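Local structure of group II chitinase (Ostrinia furnacalis, 6JAV) at residues 8-13 / 190-195; 50-55 / 79-84; 105-110 / 149-154; 113-118 / 157-162; 233-238 / 336-341. The protein probably hydrolyses internal linkages of chitin as a group II insect chitinase, whose first family 18 glycoside hydrolase catalytic domain is described here. All coordinates share one frame; numbering follows the deposited sequence.

Contact 1: 8-13 / 190-195; sequences KLVCYY and LDWIAV
Lys8 and Val10 both reach Trp192, whose side chain points toward residues 8-13. From CB the lysine chain runs extended through CG and CD. CE then comes within 3.9 Å of Trp192 CE3, meeting the six-membered part of the indole obliquely. At the last bond the chain bends (chi4 62°), turning NZ away from the ring, to a water 2.8 Å from NZ. The same water donates to the carbonyl O of Asp191, 2.9 Å away, and thereby ties the ammonium to the main chain ahead of the tryptophan. Val10 packs differently: its CG2 methyl lies 4.0 Å above one indole face, displaced toward the rim near NE1. Strands 8-13 and 192-195 are not neighbours in the eight-stranded TIM barrel of family 18; their short axes pass 10.0 Å apart at 61°, and the side chains meet across the barrel interior. Further along, Tyr12 brings its OH to 4.2 Å from Ala194 CB. A second water lies between Tyr12 OH and Trp192 NE1, accepting from the indole and donating to the phenol oxygen, so both buried polar atoms are served by one solvent molecule. Tyr12 OH is also hydrogen-bonded to OD2 of Asp124 of strand 122-126, part of the family 18 DGxDxDxE signature, and His38 packs edge-to-face with Trp192.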
# COMPACT_ATOMS: atom_id res chain seq x y z
N LYS A 8 -4.66 13.93 4.47
CA LYS A 8 -4.44 12.69 5.19
C LYS A 8 -3.06 12.14 4.85
O LYS A 8 -2.53 12.33 3.74
CB LYS A 8 -5.45 11.63 4.74
CG LYS A 8 -6.92 11.97 5.08
CD LYS A 8 -7.86 10.83 4.65
CE LYS A 8 -9.31 11.11 5.01
NZ LYS A 8 -9.83 12.33 4.31
N LEU A 9 -2.49 11.42 5.81
CA LEU A 9 -1.29 10.61 5.60
C LEU A 9 -1.64 9.26 6.23
O LEU A 9 -1.66 9.12 7.46
CB LEU A 9 -0.04 11.25 6.20
CG LEU A 9 1.29 10.88 5.53
CD1 LEU A 9 2.50 11.65 6.13
CD2 LEU A 9 1.56 9.41 5.51
N VAL A 10 -1.98 8.29 5.38
CA VAL A 10 -2.49 6.99 5.81
C VAL A 10 -1.31 6.03 5.86
O VAL A 10 -0.66 5.77 4.84
CB VAL A 10 -3.57 6.48 4.84
CG1 VAL A 10 -4.07 5.11 5.25
CG2 VAL A 10 -4.76 7.46 4.76
N CYS A 11 -1.00 5.52 7.06
CA CYS A 11 0.17 4.68 7.27
C CYS A 11 -0.28 3.25 7.51
O CYS A 11 -1.05 3.00 8.44
CB CYS A 11 0.91 5.11 8.52
SG CYS A 11 1.59 6.78 8.46
N TYR A 12 0.23 2.31 6.71
CA TYR A 12 -0.03 0.89 6.99
C TYR A 12 0.96 0.35 8.01
O TYR A 12 2.18 0.55 7.90
CB TYR A 12 -0.01 0.04 5.70
CG TYR A 12 -1.31 0.12 4.92
CD1 TYR A 12 -1.52 1.15 3.99
CD2 TYR A 12 -2.33 -0.78 5.15
CE1 TYR A 12 -2.74 1.28 3.31
CE2 TYR A 12 -3.54 -0.67 4.47
CZ TYR A 12 -3.72 0.37 3.57
OH TYR A 12 -4.92 0.47 2.87
N TYR A 13 0.42 -0.35 8.99
CA TYR A 13 1.14 -1.11 10.00
C TYR A 13 1.00 -2.59 9.62
O TYR A 13 -0.06 -3.01 9.14
CB TYR A 13 0.48 -0.84 11.38
CG TYR A 13 0.99 -1.78 12.43
CD1 TYR A 13 2.18 -1.53 13.10
CD2 TYR A 13 0.34 -2.98 12.67
CE1 TYR A 13 2.68 -2.47 14.04
CE2 TYR A 13 0.83 -3.89 13.58
CZ TYR A 13 2.00 -3.63 14.23
OH TYR A 13 2.47 -4.58 15.12
N LEU A 190 -17.17 5.32 0.11
CA LEU A 190 -15.94 5.17 0.89
C LEU A 190 -15.45 6.53 1.40
O LEU A 190 -15.55 7.56 0.74
CB LEU A 190 -14.85 4.52 0.03
CG LEU A 190 -15.14 3.10 -0.45
CD1 LEU A 190 -14.04 2.63 -1.40
CD2 LEU A 190 -15.27 2.17 0.74
N ASP A 191 -14.86 6.51 2.60
CA ASP A 191 -14.30 7.74 3.14
C ASP A 191 -12.98 8.10 2.46
O ASP A 191 -12.67 9.29 2.29
CB ASP A 191 -14.15 7.60 4.66
CG ASP A 191 -15.49 7.45 5.33
OD1 ASP A 191 -16.31 8.41 5.25
OD2 ASP A 191 -15.76 6.38 5.88
N TRP A 192 -12.20 7.10 2.06
CA TRP A 192 -11.10 7.33 1.16
C TRP A 192 -10.82 6.05 0.38
O TRP A 192 -11.24 4.95 0.76
CB TRP A 192 -9.80 7.85 1.83
CG TRP A 192 -9.17 6.86 2.75
CD1 TRP A 192 -8.23 5.93 2.44
CD2 TRP A 192 -9.47 6.69 4.15
NE1 TRP A 192 -7.92 5.18 3.56
CE2 TRP A 192 -8.66 5.63 4.62
CE3 TRP A 192 -10.34 7.31 5.03
CZ2 TRP A 192 -8.71 5.19 5.94
CZ3 TRP A 192 -10.40 6.87 6.34
CH2 TRP A 192 -9.57 5.82 6.79
N ILE A 193 -10.13 6.25 -0.74
CA ILE A 193 -9.67 5.20 -1.62
C ILE A 193 -8.15 5.33 -1.67
O ILE A 193 -7.63 6.36 -2.11
CB ILE A 193 -10.30 5.37 -3.01
CG1 ILE A 193 -11.83 5.21 -2.86
CG2 ILE A 193 -9.74 4.37 -3.96
CD1 ILE A 193 -12.60 5.54 -4.15
N ALA A 194 -7.44 4.32 -1.15
CA ALA A 194 -5.98 4.33 -1.12
C ALA A 194 -5.53 3.64 -2.40
O ALA A 194 -5.58 2.41 -2.53
CB ALA A 194 -5.47 3.65 0.15
N VAL A 195 -5.10 4.44 -3.37
CA VAL A 195 -4.68 3.86 -4.65
C VAL A 195 -3.25 3.34 -4.50
O VAL A 195 -2.33 4.09 -4.13
CB VAL A 195 -4.79 4.87 -5.79
CG1 VAL A 195 -4.49 4.17 -7.12
CG2 VAL A 195 -6.20 5.48 -5.83
O HOH W 1 -10.50 11.16 1.82
O HOH W 2 -6.58 2.73 3.29

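Contact 2: 50-55 / 79-84; sequences GLMTAH and VSLALG
Met52 extends its side chain toward Leu83 and Leu81, two residues whose side chains leave strand 79-84 on the same face. The two leucines meet it at different angles. Leu83 lies obliquely across the methionine, its CD1 3.8 Å from Met52 CG and 4.1 Å from Met52 SD, so that one methyl spans the middle of the thioether chain. Leu81 instead approaches end on, tip to tip, with its CD2 4.1 Å from the sulfur. Met52 reaches this place because CG is anti to the backbone N (chi1 -174°) and the next bond is also extended; the bend comes at the CG-SD bond, with chi3 at 51°. That turn carries the methyl to a ring on helix 101-118, where Met52 CE lies 3.9 Å from Phe114 CD1. The contact is wholly apolar and buried, without a polar group from either segment at its centre. Ala44 of strand 38-46 also touches Met52, while Phe107 packs on Leu83 and Tyr66 of helix 65-70 on Leu81. Strand 52-54 is no barrel stave itself: it pairs antiparallel with strand 38-46, which in turn runs parallel to strand 78-84. Met52 therefore joins a layer of aliphatic and aromatic side chains between staves and surrounding helices, the outer hydrophobic core typical of a TIM barrel.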
# COMPACT_ATOMS: atom_id res chain seq x y z
N GLY A 50 -16.71 -17.67 6.56
CA GLY A 50 -17.15 -16.44 5.92
C GLY A 50 -17.17 -15.21 6.81
O GLY A 50 -17.86 -14.24 6.47
N LEU A 51 -16.43 -15.22 7.92
CA LEU A 51 -16.42 -14.12 8.87
C LEU A 51 -14.99 -13.62 9.04
O LEU A 51 -14.04 -14.41 8.98
CB LEU A 51 -16.91 -14.55 10.25
CG LEU A 51 -18.31 -15.16 10.29
CD1 LEU A 51 -18.67 -15.56 11.70
CD2 LEU A 51 -19.30 -14.14 9.70
N MET A 52 -14.84 -12.31 9.21
CA MET A 52 -13.53 -11.73 9.49
C MET A 52 -12.96 -12.33 10.77
O MET A 52 -13.68 -12.53 11.76
CB MET A 52 -13.65 -10.21 9.61
CG MET A 52 -12.30 -9.51 9.76
SD MET A 52 -12.38 -7.74 9.50
CE MET A 52 -13.73 -7.41 10.62
N THR A 53 -11.65 -12.62 10.76
CA THR A 53 -11.00 -13.21 11.91
C THR A 53 -9.55 -12.75 11.97
O THR A 53 -8.96 -12.33 10.97
CB THR A 53 -11.10 -14.74 11.90
OG1 THR A 53 -10.66 -15.27 13.16
CG2 THR A 53 -10.27 -15.32 10.82
N ALA A 54 -8.97 -12.81 13.16
CA ALA A 54 -7.57 -12.42 13.30
C ALA A 54 -6.65 -13.38 12.56
O ALA A 54 -6.85 -14.60 12.58
CB ALA A 54 -7.16 -12.39 14.78
N HIS A 55 -5.64 -12.81 11.91
CA HIS A 55 -4.67 -13.60 11.17
C HIS A 55 -3.67 -14.28 12.09
O HIS A 55 -3.34 -15.45 11.89
CB HIS A 55 -3.92 -12.68 10.20
CG HIS A 55 -2.75 -13.34 9.55
ND1 HIS A 55 -1.45 -12.94 9.77
CD2 HIS A 55 -2.68 -14.39 8.69
CE1 HIS A 55 -0.63 -13.70 9.06
NE2 HIS A 55 -1.36 -14.59 8.40
N VAL A 79 -7.69 4.83 13.64
CA VAL A 79 -7.04 3.52 13.53
C VAL A 79 -8.04 2.53 12.95
O VAL A 79 -9.07 2.23 13.58
CB VAL A 79 -6.50 3.03 14.88
CG1 VAL A 79 -5.81 1.69 14.69
CG2 VAL A 79 -5.51 4.01 15.42
N SER A 80 -7.79 2.05 11.73
CA SER A 80 -8.67 1.09 11.06
C SER A 80 -8.02 -0.29 10.99
O SER A 80 -6.80 -0.43 11.08
CB SER A 80 -8.98 1.54 9.64
OG SER A 80 -9.74 2.74 9.65
N LEU A 81 -8.86 -1.29 10.80
CA LEU A 81 -8.39 -2.65 10.60
C LEU A 81 -8.57 -3.01 9.12
O LEU A 81 -9.66 -2.81 8.57
CB LEU A 81 -9.22 -3.61 11.46
CG LEU A 81 -8.88 -5.09 11.28
CD1 LEU A 81 -7.42 -5.40 11.62
CD2 LEU A 81 -9.82 -5.91 12.15
N ALA A 82 -7.51 -3.51 8.48
CA ALA A 82 -7.61 -3.93 7.08
C ALA A 82 -7.93 -5.41 6.98
O ALA A 82 -7.39 -6.24 7.72
CB ALA A 82 -6.33 -3.65 6.29
N LEU A 83 -8.79 -5.74 6.03
CA LEU A 83 -9.16 -7.11 5.75
C LEU A 83 -8.60 -7.51 4.39
O LEU A 83 -8.87 -6.84 3.39
CB LEU A 83 -10.68 -7.23 5.72
CG LEU A 83 -11.25 -8.56 5.24
CD1 LEU A 83 -10.90 -9.67 6.24
CD2 LEU A 83 -12.75 -8.44 5.12
N GLY A 84 -7.84 -8.59 4.37
CA GLY A 84 -7.39 -9.17 3.11
C GLY A 84 -5.88 -9.13 2.96
O GLY A 84 -5.16 -9.77 3.72

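Contact 3: 105-110 / 149-154; sequences AKFVQH and ADLVHE
Phe107 and Val108 present adjacent side chains to Leu151 and Glu154 where two helices run side by side, their short axes 10.3 Å apart and inclined by 38°. The inner part is closely packed. Leu151 CD1 sits 3.9 Å from Phe107 CD2, the leucine chain crossing the phenylalanine at about a right angle and meeting the ring obliquely. Leu151 CD1 also lies 4.2 Å from Val108 CG2, so one methyl fills the groove between two neighbouring residues of the other helix. Val108 uses both its branches: CG1 rests 3.6 Å from the backbone O of Glu154, and CG2 touches Glu154 CB at 4.0 Å. Toward solvent the packing gives way to polar groups. Glu154 contributes only the start of its chain to the valine, while the extended remainder leads to a partly exposed carboxylate whose OE1 forms a salt bridge with Arg104 NE. Arg104 lies on the same helix as Val108, one turn earlier, and also touches Leu151. The chemistry thus grades from apolar near the barrel to ionic at the surface: apolar packing holds the helices together, and the paired charges probably restrict the glutamate.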
# COMPACT_ATOMS: atom_id res chain seq x y z
N ALA A 105 -24.67 -10.62 4.24
CA ALA A 105 -25.45 -10.07 5.35
C ALA A 105 -24.94 -10.57 6.69
O ALA A 105 -24.87 -9.81 7.66
CB ALA A 105 -26.93 -10.43 5.15
N LYS A 106 -24.54 -11.85 6.76
CA LYS A 106 -23.94 -12.37 7.97
C LYS A 106 -22.59 -11.72 8.24
O LYS A 106 -22.29 -11.30 9.37
CB LYS A 106 -23.79 -13.88 7.83
CG LYS A 106 -23.23 -14.55 9.09
CD LYS A 106 -23.20 -16.08 8.95
CE LYS A 106 -21.82 -16.57 8.52
NZ LYS A 106 -21.60 -18.06 8.61
N PHE A 107 -21.76 -11.61 7.20
CA PHE A 107 -20.43 -11.04 7.34
C PHE A 107 -20.49 -9.63 7.90
O PHE A 107 -19.70 -9.26 8.78
CB PHE A 107 -19.73 -11.04 5.98
CG PHE A 107 -18.47 -10.23 5.96
CD1 PHE A 107 -17.25 -10.81 6.29
CD2 PHE A 107 -18.50 -8.88 5.61
CE1 PHE A 107 -16.07 -10.04 6.28
CE2 PHE A 107 -17.33 -8.11 5.62
CZ PHE A 107 -16.12 -8.70 5.95
N VAL A 108 -21.42 -8.81 7.40
CA VAL A 108 -21.42 -7.39 7.74
C VAL A 108 -21.69 -7.18 9.23
O VAL A 108 -21.02 -6.38 9.89
CB VAL A 108 -22.41 -6.64 6.84
CG1 VAL A 108 -22.74 -5.27 7.42
CG2 VAL A 108 -21.87 -6.53 5.40
N GLN A 109 -22.70 -7.87 9.77
CA GLN A 109 -23.03 -7.62 11.17
C GLN A 109 -21.91 -8.10 12.09
O GLN A 109 -21.59 -7.45 13.09
CB GLN A 109 -24.34 -8.30 11.55
CG GLN A 109 -25.56 -7.82 10.75
CD GLN A 109 -25.81 -6.33 10.88
OE1 GLN A 109 -25.58 -5.72 11.93
NE2 GLN A 109 -26.29 -5.73 9.80
N HIS A 110 -21.30 -9.24 11.75
CA HIS A 110 -20.20 -9.73 12.56
C HIS A 110 -18.99 -8.81 12.46
O HIS A 110 -18.29 -8.58 13.45
CB HIS A 110 -19.85 -11.15 12.15
CG HIS A 110 -18.60 -11.66 12.80
ND1 HIS A 110 -17.34 -11.33 12.34
CD2 HIS A 110 -18.42 -12.43 13.90
CE1 HIS A 110 -16.44 -11.91 13.12
NE2 HIS A 110 -17.07 -12.57 14.07
N ALA A 149 -19.35 -4.05 -4.92
CA ALA A 149 -20.07 -2.80 -4.73
C ALA A 149 -21.20 -2.95 -3.72
O ALA A 149 -21.43 -2.07 -2.89
CB ALA A 149 -20.62 -2.32 -6.08
N ASP A 150 -21.90 -4.10 -3.76
CA ASP A 150 -22.97 -4.33 -2.79
C ASP A 150 -22.41 -4.57 -1.40
O ASP A 150 -23.00 -4.11 -0.41
CB ASP A 150 -23.87 -5.49 -3.23
CG ASP A 150 -24.76 -5.12 -4.41
OD1 ASP A 150 -25.02 -3.91 -4.63
OD2 ASP A 150 -25.20 -6.04 -5.13
N LEU A 151 -21.27 -5.28 -1.30
CA LEU A 151 -20.61 -5.42 0.01
C LEU A 151 -20.25 -4.05 0.59
O LEU A 151 -20.50 -3.77 1.77
CB LEU A 151 -19.36 -6.29 -0.11
CG LEU A 151 -18.65 -6.52 1.25
CD1 LEU A 151 -19.43 -7.51 2.09
CD2 LEU A 151 -17.23 -7.00 1.03
N VAL A 152 -19.69 -3.17 -0.24
CA VAL A 152 -19.36 -1.82 0.21
C VAL A 152 -20.60 -1.07 0.67
O VAL A 152 -20.59 -0.41 1.72
CB VAL A 152 -18.59 -1.08 -0.89
CG1 VAL A 152 -18.44 0.40 -0.55
CG2 VAL A 152 -17.19 -1.67 -1.00
N HIS A 153 -21.70 -1.18 -0.09
CA HIS A 153 -22.93 -0.52 0.34
C HIS A 153 -23.41 -1.07 1.68
O HIS A 153 -23.77 -0.30 2.59
CB HIS A 153 -24.03 -0.67 -0.69
CG HIS A 153 -25.34 -0.26 -0.11
ND1 HIS A 153 -26.34 -1.16 0.17
CD2 HIS A 153 -25.73 0.92 0.41
CE1 HIS A 153 -27.33 -0.53 0.78
NE2 HIS A 153 -26.99 0.74 0.93
N GLU A 154 -23.41 -2.40 1.82
CA GLU A 154 -23.97 -3.00 3.03
C GLU A 154 -23.10 -2.69 4.25
O GLU A 154 -23.63 -2.47 5.35
CB GLU A 154 -24.16 -4.50 2.81
CG GLU A 154 -25.26 -4.73 1.75
CD GLU A 154 -25.14 -5.99 0.93
OE1 GLU A 154 -24.43 -6.93 1.36
OE2 GLU A 154 -25.77 -6.04 -0.15

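Contact 4: 113-118 / 157-162; sequences AFLEKY and AVLKPK
Glu116 and Lys162 form a salt bridge at the surface, and Leu115 meets Leu159 beneath it. Lys162 NZ donates to Glu116 OE2 at 3.2 Å, approaching on the syn side and 25° out of the carboxylate plane; its bond to Glu116 OE1, at 3.5 Å, is weak. The lysine comes across the carboxylate rather than head on: its CD lies 3.5 Å from the same OE2, and a turn at the last bond (chi4 -69°) directs NZ back to the oxygens. Below, Leu115 CD1 and Leu159 CD2 touch at 3.7 Å, the two chains crossing at about a right angle. Helices 101-118 and 143-159 are consecutive outer helices of the TIM barrel, and the contact joins residues 113-118 to residues 157-162, toward the C-terminal ends of the two helices. In the next shell, Leu115 is backed by Leu81 of strand 78-84 and by Phe120, while Leu159 rests on Leu164. Val112, one turn before Glu116, also touches the side chain of Lys162.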
# COMPACT_ATOMS: atom_id res chain seq x y z
N ALA A 113 -19.33 -5.78 14.70
CA ALA A 113 -19.13 -6.18 16.10
C ALA A 113 -17.66 -6.41 16.41
O ALA A 113 -17.18 -6.05 17.49
CB ALA A 113 -19.95 -7.44 16.39
N PHE A 114 -16.93 -6.99 15.46
CA PHE A 114 -15.49 -7.23 15.62
C PHE A 114 -14.75 -5.91 15.79
O PHE A 114 -13.95 -5.76 16.73
CB PHE A 114 -15.01 -7.98 14.37
CG PHE A 114 -13.63 -8.59 14.47
CD1 PHE A 114 -12.50 -7.82 14.28
CD2 PHE A 114 -13.48 -9.95 14.70
CE1 PHE A 114 -11.22 -8.40 14.33
CE2 PHE A 114 -12.20 -10.52 14.77
CZ PHE A 114 -11.07 -9.74 14.57
N LEU A 115 -15.01 -4.94 14.91
CA LEU A 115 -14.37 -3.63 15.03
C LEU A 115 -14.66 -2.99 16.37
O LEU A 115 -13.76 -2.45 17.02
CB LEU A 115 -14.88 -2.70 13.93
CG LEU A 115 -14.58 -3.09 12.49
CD1 LEU A 115 -15.22 -2.08 11.58
CD2 LEU A 115 -13.05 -3.21 12.21
N GLU A 116 -15.93 -3.03 16.81
CA GLU A 116 -16.29 -2.38 18.07
C GLU A 116 -15.67 -3.09 19.27
O GLU A 116 -15.26 -2.42 20.25
CB GLU A 116 -17.81 -2.24 18.19
CG GLU A 116 -18.40 -1.40 17.09
CD GLU A 116 -19.87 -1.11 17.29
OE1 GLU A 116 -20.63 -2.07 17.54
OE2 GLU A 116 -20.26 0.07 17.19
N LYS A 117 -15.54 -4.41 19.20
CA LYS A 117 -14.94 -5.17 20.30
C LYS A 117 -13.52 -4.69 20.58
O LYS A 117 -13.12 -4.53 21.74
CB LYS A 117 -14.93 -6.66 20.00
CG LYS A 117 -14.25 -7.52 21.07
CD LYS A 117 -14.46 -8.98 20.78
CE LYS A 117 -13.82 -9.85 21.85
NZ LYS A 117 -14.20 -11.28 21.69
N TYR A 118 -12.74 -4.44 19.53
CA TYR A 118 -11.35 -4.06 19.69
C TYR A 118 -11.10 -2.56 19.62
O TYR A 118 -9.95 -2.13 19.77
CB TYR A 118 -10.47 -4.81 18.69
CG TYR A 118 -10.57 -6.28 18.94
CD1 TYR A 118 -9.98 -6.85 20.07
CD2 TYR A 118 -11.32 -7.10 18.11
CE1 TYR A 118 -10.10 -8.21 20.33
CE2 TYR A 118 -11.45 -8.47 18.37
CZ TYR A 118 -10.84 -9.01 19.49
OH TYR A 118 -10.94 -10.34 19.77
N ALA A 157 -23.76 1.00 5.16
CA ALA A 157 -25.06 1.21 5.78
C ALA A 157 -25.04 0.91 7.27
O ALA A 157 -25.85 1.47 8.02
CB ALA A 157 -26.10 0.34 5.06
N VAL A 158 -24.14 0.04 7.73
CA VAL A 158 -23.99 -0.23 9.16
C VAL A 158 -22.93 0.65 9.80
O VAL A 158 -23.10 1.13 10.92
CB VAL A 158 -23.70 -1.72 9.39
CG1 VAL A 158 -23.51 -1.97 10.88
CG2 VAL A 158 -24.84 -2.58 8.84
N LEU A 159 -21.81 0.89 9.11
CA LEU A 159 -20.71 1.62 9.73
C LEU A 159 -21.01 3.11 9.84
O LEU A 159 -20.67 3.74 10.85
CB LEU A 159 -19.43 1.43 8.91
CG LEU A 159 -18.86 0.02 8.93
CD1 LEU A 159 -17.84 -0.11 7.79
CD2 LEU A 159 -18.20 -0.26 10.26
N LYS A 160 -21.58 3.71 8.79
CA LYS A 160 -21.72 5.16 8.77
C LYS A 160 -22.61 5.68 9.90
O LYS A 160 -22.22 6.66 10.56
CB LYS A 160 -22.12 5.63 7.37
CG LYS A 160 -22.23 7.14 7.19
CD LYS A 160 -22.11 7.53 5.74
CE LYS A 160 -20.67 7.92 5.45
NZ LYS A 160 -20.59 9.16 4.65
N PRO A 161 -23.77 5.08 10.20
CA PRO A 161 -24.56 5.55 11.36
C PRO A 161 -23.84 5.46 12.69
O PRO A 161 -24.13 6.26 13.59
CB PRO A 161 -25.81 4.65 11.32
CG PRO A 161 -25.93 4.25 9.88
CD PRO A 161 -24.51 4.09 9.39
N LYS A 162 -22.91 4.51 12.86
CA LYS A 162 -22.11 4.42 14.07
C LYS A 162 -20.90 5.35 14.06
O LYS A 162 -20.13 5.33 15.03
CB LYS A 162 -21.63 2.98 14.26
CG LYS A 162 -22.76 2.01 14.49
CD LYS A 162 -22.27 0.58 14.32
CE LYS A 162 -23.28 -0.41 14.85
NZ LYS A 162 -23.36 -0.30 16.32

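Contact 5: 233-238 / 336-341; sequences YWMEKG and KSLNLG
Two helix ends closed by Schellman motifs face each other here, and Met235 of helix 227-236 meets Leu338 and Leu340 just beyond helix 325-337. Asn339, between the two leucines, takes the positive phi of the second motif (57°), and its N bonds back to the O of Lys336 at 3.0 Å. Gly238 plays the corresponding part in the first, its N 3.0 Å from the O of Met235 itself. The methionine points at the opposing turn, and its terminal atoms divide between the two leucines: CE lies 4.2 Å from Leu338 CD1, whereas SD lies 4.3 Å from Leu340 CD2. The division follows from chi3 (-69°), which turns the methyl off the line of the chain and toward Leu338. Contacts of this length over a small buried area make a light apolar join, with Met235 and Leu338 partly exposed and Leu340 buried. Leu338 and Leu340 also touch Ile231, one turn back from Met235, and Leu338 touches His232, which lines the site of the sugar on glycosylated Asn228. On another flank helix 227-236 lays Trp234 against Ile177 of helix 174-180 and Val183 of helix 183-189, while Gly341 leads from the turn into barrel strand 342-346 and shares a backbone hydrogen bond with Lys8 of strand 8-14.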
# COMPACT_ATOMS: atom_id res chain seq x y z
N TYR A 233 -7.00 8.46 -14.01
CA TYR A 233 -7.99 7.49 -14.45
C TYR A 233 -9.04 7.24 -13.36
O TYR A 233 -10.24 7.19 -13.65
CB TYR A 233 -7.30 6.20 -14.85
CG TYR A 233 -8.18 5.29 -15.67
CD1 TYR A 233 -8.67 5.71 -16.90
CD2 TYR A 233 -8.54 4.04 -15.23
CE1 TYR A 233 -9.49 4.90 -17.66
CE2 TYR A 233 -9.36 3.21 -15.99
CZ TYR A 233 -9.83 3.65 -17.20
OH TYR A 233 -10.63 2.82 -17.97
N TRP A 234 -8.61 7.09 -12.09
CA TRP A 234 -9.60 7.01 -11.02
C TRP A 234 -10.54 8.22 -11.02
O TRP A 234 -11.75 8.07 -10.83
CB TRP A 234 -8.91 6.81 -9.64
CG TRP A 234 -8.61 5.38 -9.38
CD1 TRP A 234 -7.45 4.71 -9.64
CD2 TRP A 234 -9.50 4.42 -8.79
NE1 TRP A 234 -7.58 3.37 -9.28
CE2 TRP A 234 -8.84 3.18 -8.77
CE3 TRP A 234 -10.83 4.50 -8.33
CZ2 TRP A 234 -9.44 2.01 -8.30
CZ3 TRP A 234 -11.43 3.34 -7.83
CH2 TRP A 234 -10.73 2.11 -7.81
N MET A 235 -10.00 9.41 -11.27
CA MET A 235 -10.85 10.60 -11.33
C MET A 235 -11.76 10.58 -12.55
O MET A 235 -12.95 10.91 -12.44
CB MET A 235 -10.00 11.87 -11.26
CG MET A 235 -9.34 12.00 -9.87
SD MET A 235 -8.68 13.64 -9.52
CE MET A 235 -7.35 13.62 -10.67
N GLU A 236 -11.23 10.18 -13.71
CA GLU A 236 -12.05 10.10 -14.92
C GLU A 236 -13.21 9.12 -14.73
O GLU A 236 -14.32 9.35 -15.23
CB GLU A 236 -11.16 9.68 -16.09
CG GLU A 236 -11.89 9.44 -17.42
CD GLU A 236 -10.98 8.81 -18.48
OE1 GLU A 236 -9.75 9.06 -18.48
OE2 GLU A 236 -11.50 8.05 -19.33
N LYS A 237 -12.97 8.04 -13.98
CA LYS A 237 -14.00 7.04 -13.73
C LYS A 237 -15.04 7.48 -12.71
O LYS A 237 -16.01 6.74 -12.48
CB LYS A 237 -13.35 5.71 -13.29
CG LYS A 237 -12.52 5.05 -14.38
CD LYS A 237 -13.38 4.26 -15.32
CE LYS A 237 -13.31 2.79 -15.00
NZ LYS A 237 -14.23 1.96 -15.85
N GLY A 238 -14.87 8.64 -12.07
CA GLY A 238 -15.87 9.19 -11.18
C GLY A 238 -15.41 9.45 -9.75
O GLY A 238 -16.25 9.74 -8.88
N LYS A 336 -0.46 17.57 -3.93
CA LYS A 336 -0.97 18.89 -3.62
C LYS A 336 -1.50 19.59 -4.87
O LYS A 336 -2.57 20.22 -4.83
CB LYS A 336 0.15 19.72 -2.99
CG LYS A 336 0.60 19.21 -1.60
CD LYS A 336 1.54 20.22 -0.91
CE LYS A 336 2.85 20.34 -1.66
NZ LYS A 336 3.89 21.21 -1.01
N SER A 337 -0.79 19.45 -5.99
CA SER A 337 -1.19 20.11 -7.23
C SER A 337 -2.58 19.67 -7.69
O SER A 337 -3.32 20.47 -8.29
CB SER A 337 -0.16 19.85 -8.33
OG SER A 337 -0.23 18.52 -8.86
N LEU A 338 -2.94 18.40 -7.48
CA LEU A 338 -4.23 17.85 -7.86
C LEU A 338 -5.27 17.94 -6.75
O LEU A 338 -6.39 17.46 -6.93
CB LEU A 338 -4.08 16.38 -8.29
CG LEU A 338 -3.33 16.11 -9.61
CD1 LEU A 338 -3.34 14.62 -9.90
CD2 LEU A 338 -3.94 16.87 -10.78
N ASN A 339 -4.91 18.53 -5.61
CA ASN A 339 -5.80 18.66 -4.46
C ASN A 339 -6.35 17.31 -3.99
O ASN A 339 -7.50 17.22 -3.54
CB ASN A 339 -6.95 19.64 -4.74
CG ASN A 339 -6.45 21.05 -4.87
OD1 ASN A 339 -5.98 21.62 -3.89
ND2 ASN A 339 -6.50 21.60 -6.08
N LEU A 340 -5.51 16.27 -4.08
CA LEU A 340 -5.92 14.95 -3.62
C LEU A 340 -6.12 14.96 -2.11
O LEU A 340 -5.69 15.87 -1.40
CB LEU A 340 -4.90 13.87 -3.99
CG LEU A 340 -4.50 13.76 -5.46
CD1 LEU A 340 -3.50 12.62 -5.65
CD2 LEU A 340 -5.73 13.54 -6.35
N GLY A 341 -6.78 13.90 -1.63
CA GLY A 341 -7.04 13.77 -0.21
C GLY A 341 -5.77 13.65 0.62
O GLY A 341 -5.76 14.05 1.78

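Overall arrangement
Contact 1 lies inside the barrel, its centre about 9 Å from that of the chain, and Tyr12 has its side chain about 10 Å from the bound thienopyridine inhibitor. Contacts 2, 3 and 4 lie together on one side. Contact 2 fills the layer outside strand 78-84; contacts 3 and 4, centres about 11 Å apart, are successive levels of one helix pair, joined where Val108 CG1 meets Val158 CG2 at 3.7 Å. Leu190 CD2, 3.9 Å from Val152 CG1, connects contact 1 to contact 3. Contact 5 stands apart, its centre about 28 Å from that of contact 2 but about 14 Å from that of contact 1, which it meets where Val195 CG1 lies 3.9 Å from Trp234 NE1.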